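Local structure of histidine triad protein (Bacillus subtilis, 1Y23) at residues C7-I12 with V98-M103. The protein probably binds and hydrolyses nucleotides or their conjugates, as a zinc-containing member of the histidine triad (HIT) family. Residues are numbered along the deposited sequence; the frame is centred on the assembly and turned at random.
Sequences CIFCKI and VFHYHM. With ZN (zinc ion), chain G.
Cys-7, just before helix 8-13, and Phe-9, in its first turn, face Val-98 and His-100 of the loop before strand 103-108, with the CA atoms of Phe-9 and His-100 6.9 Å apart. A zinc ion joins the two segments through their side chains, bound by Cys-7 SG at 2.3 Å, Cys-10 SG at 2.5 Å and His-100 ND1 at 2.1 Å; His-49 supplies the fourth ligand. Cys-7 is also the N-cap: its sulfur, anti to the backbone N (chi1 177°), accepts a weak capping hydrogen bond from Cys-10 N. That sulfur lies in the plane of the His-100 imidazole, at its edge, while NE2 of the same ring is hydrogen-bonded to Pro-46 O.

Next to the metal site, the Phe-9 side chain packs against Val-98, His-100 and His-102. Val-98 CG1 sits over one face of the Phe-9 ring, 4.1 Å from the centroid in a CH-pi contact, and Val-98 CG2 meets Ile-8 CG2. The far edge of Phe-9 points into the face of His-102, a T-shaped pair with planes at 81° and CE2 3.4 Å from His-102 ND1. His-102 ND1 donates to His-100 O (2.6 Å), nearly in the imidazole plane, which fixes the ring's rotation. An alanine in place of His-102 would probably leave the Phe-9 edge without its aromatic partner and His-100 O without this donor.

His-100 and His-102 belong to the HxHxH run that names the family: one ties the loop to zinc, and the other is the middle histidine, the nucleophile in relatives; its hold through ND1 is consistent with NE2 being presented for that role.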
loop_
_atom_site.group_PDB
_atom_site.type_symbol
_atom_site.label_atom_id
_atom_site.label_comp_id
_atom_site.label_asym_id
_atom_site.label_seq_id
_atom_site.Cartn_x
_atom_site.Cartn_y
_atom_site.Cartn_z
ATOM N N CYS B 7 15.347 -7.785 14.911
ATOM C CA CYS B 7 14.618 -7.550 13.669
ATOM C C CYS B 7 15.221 -8.317 12.504
ATOM O O CYS B 7 16.365 -8.081 12.125
ATOM C CB CYS B 7 14.619 -6.059 13.329
ATOM S SG CYS B 7 13.821 -5.684 11.751
ATOM N N ILE B 8 14.444 -9.222 11.922
ATOM C CA ILE B 8 14.930 -10.021 10.806
ATOM C C ILE B 8 15.268 -9.186 9.565
ATOM O O ILE B 8 16.140 -9.564 8.778
ATOM C CB ILE B 8 13.900 -11.108 10.418
ATOM C CG1 ILE B 8 14.580 -12.206 9.599
ATOM C CG2 ILE B 8 12.764 -10.496 9.602
ATOM C CD1 ILE B 8 13.700 -13.414 9.354
ATOM N N PHE B 9 14.581 -8.058 9.387
ATOM C CA PHE B 9 14.829 -7.199 8.223
ATOM C C PHE B 9 16.101 -6.368 8.355
ATOM O O PHE B 9 16.757 -6.062 7.358
ATOM C CB PHE B 9 13.641 -6.267 7.965
ATOM C CG PHE B 9 12.422 -6.970 7.436
ATOM C CD1 PHE B 9 12.498 -8.283 6.972
ATOM C CD2 PHE B 9 11.196 -6.309 7.384
ATOM C CE1 PHE B 9 11.371 -8.929 6.467
ATOM C CE2 PHE B 9 10.059 -6.945 6.880
ATOM C CZ PHE B 9 10.145 -8.260 6.418
ATOM N N CYS B 10 16.440 -5.990 9.580
ATOM C CA CYS B 10 17.656 -5.227 9.804
ATOM C C CYS B 10 18.850 -6.140 9.544
ATOM O O CYS B 10 19.888 -5.694 9.058
ATOM C CB CYS B 10 17.695 -4.678 11.238
ATOM S SG CYS B 10 16.874 -3.059 11.447
ATOM N N LYS B 11 18.697 -7.424 9.853
ATOM C CA LYS B 11 19.776 -8.385 9.637
ATOM C C LYS B 11 19.929 -8.694 8.146
ATOM O O LYS B 11 21.008 -9.069 7.699
ATOM C CB LYS B 11 19.513 -9.675 10.420
ATOM C CG LYS B 11 19.225 -9.440 11.891
ATOM C CD LYS B 11 19.190 -10.740 12.669
ATOM C CE LYS B 11 20.598 -11.179 13.060
ATOM N NZ LYS B 11 21.168 -10.250 14.085
ATOM N N ILE B 12 18.846 -8.549 7.383
ATOM C CA ILE B 12 18.914 -8.775 5.946
ATOM C C ILE B 12 19.575 -7.545 5.318
ATOM O O ILE B 12 20.308 -7.655 4.338
ATOM C CB ILE B 12 17.515 -8.968 5.316
ATOM C CG1 ILE B 12 16.887 -10.275 5.816
ATOM C CG2 ILE B 12 17.626 -8.977 3.798
ATOM C CD1 ILE B 12 15.454 -10.508 5.342
ATOM N N VAL B 98 6.605 -8.654 11.566
ATOM C CA VAL B 98 7.923 -8.069 11.828
ATOM C C VAL B 98 7.722 -6.570 12.024
ATOM O O VAL B 98 7.138 -5.902 11.170
ATOM C CB VAL B 98 8.908 -8.304 10.646
ATOM C CG1 VAL B 98 10.225 -7.590 10.910
ATOM C CG2 VAL B 98 9.155 -9.793 10.454
ATOM N N PHE B 99 8.200 -6.037 13.146
ATOM C CA PHE B 99 8.021 -4.613 13.408
ATOM C C PHE B 99 9.010 -3.667 12.722
ATOM O O PHE B 99 9.642 -2.827 13.365
ATOM C CB PHE B 99 7.986 -4.337 14.917
ATOM C CG PHE B 99 6.747 -4.868 15.610
ATOM C CD1 PHE B 99 5.530 -4.973 14.928
ATOM C CD2 PHE B 99 6.793 -5.229 16.958
ATOM C CE1 PHE B 99 4.374 -5.438 15.570
ATOM C CE2 PHE B 99 5.644 -5.696 17.618
ATOM C CZ PHE B 99 4.429 -5.797 16.919
ATOM N N HIS B 100 9.118 -3.808 11.404
ATOM C CA HIS B 100 9.973 -2.962 10.571
ATOM C C HIS B 100 9.101 -2.729 9.343
ATOM O O HIS B 100 8.663 -3.685 8.705
ATOM C CB HIS B 100 11.278 -3.686 10.202
ATOM C CG HIS B 100 12.270 -2.832 9.466
ATOM N ND1 HIS B 100 13.634 -3.024 9.558
ATOM C CD2 HIS B 100 12.098 -1.803 8.596
ATOM C CE1 HIS B 100 14.256 -2.157 8.780
ATOM N NE2 HIS B 100 13.349 -1.406 8.185
ATOM N N TYR B 101 8.829 -1.464 9.030
ATOM C CA TYR B 101 7.967 -1.128 7.896
ATOM C C TYR B 101 8.362 -1.856 6.622
ATOM O O TYR B 101 9.534 -1.884 6.249
ATOM C CB TYR B 101 7.972 0.388 7.624
ATOM C CG TYR B 101 7.073 0.803 6.468
ATOM C CD1 TYR B 101 5.709 1.053 6.669
ATOM C CD2 TYR B 101 7.572 0.871 5.162
ATOM C CE1 TYR B 101 4.864 1.353 5.595
ATOM C CE2 TYR B 101 6.741 1.166 4.082
ATOM C CZ TYR B 101 5.385 1.405 4.301
ATOM O OH TYR B 101 4.551 1.676 3.235
ATOM N N HIS B 102 7.371 -2.446 5.964
ATOM C CA HIS B 102 7.592 -3.142 4.707
ATOM C C HIS B 102 6.339 -3.105 3.851
ATOM O O HIS B 102 5.221 -3.125 4.361
ATOM C CB HIS B 102 8.037 -4.600 4.929
ATOM C CG HIS B 102 7.166 -5.379 5.869
ATOM N ND1 HIS B 102 7.146 -5.149 7.228
ATOM C CD2 HIS B 102 6.316 -6.409 5.651
ATOM C CE1 HIS B 102 6.325 -6.005 7.806
ATOM N NE2 HIS B 102 5.807 -6.783 6.871
ATOM N N MET B 103 6.544 -3.029 2.542
ATOM C CA MET B 103 5.456 -2.992 1.583
ATOM C C MET B 103 5.514 -4.269 0.759
ATOM O O MET B 103 6.585 -4.651 0.287
ATOM C CB MET B 103 5.623 -1.789 0.654
ATOM C CG MET B 103 4.573 -1.684 -0.435
ATOM S SD MET B 103 3.101 -0.789 0.105
ATOM C CE MET B 103 3.393 0.807 -0.654
HETATM ZN ZN ZN G . 14.450 -3.471 11.453
#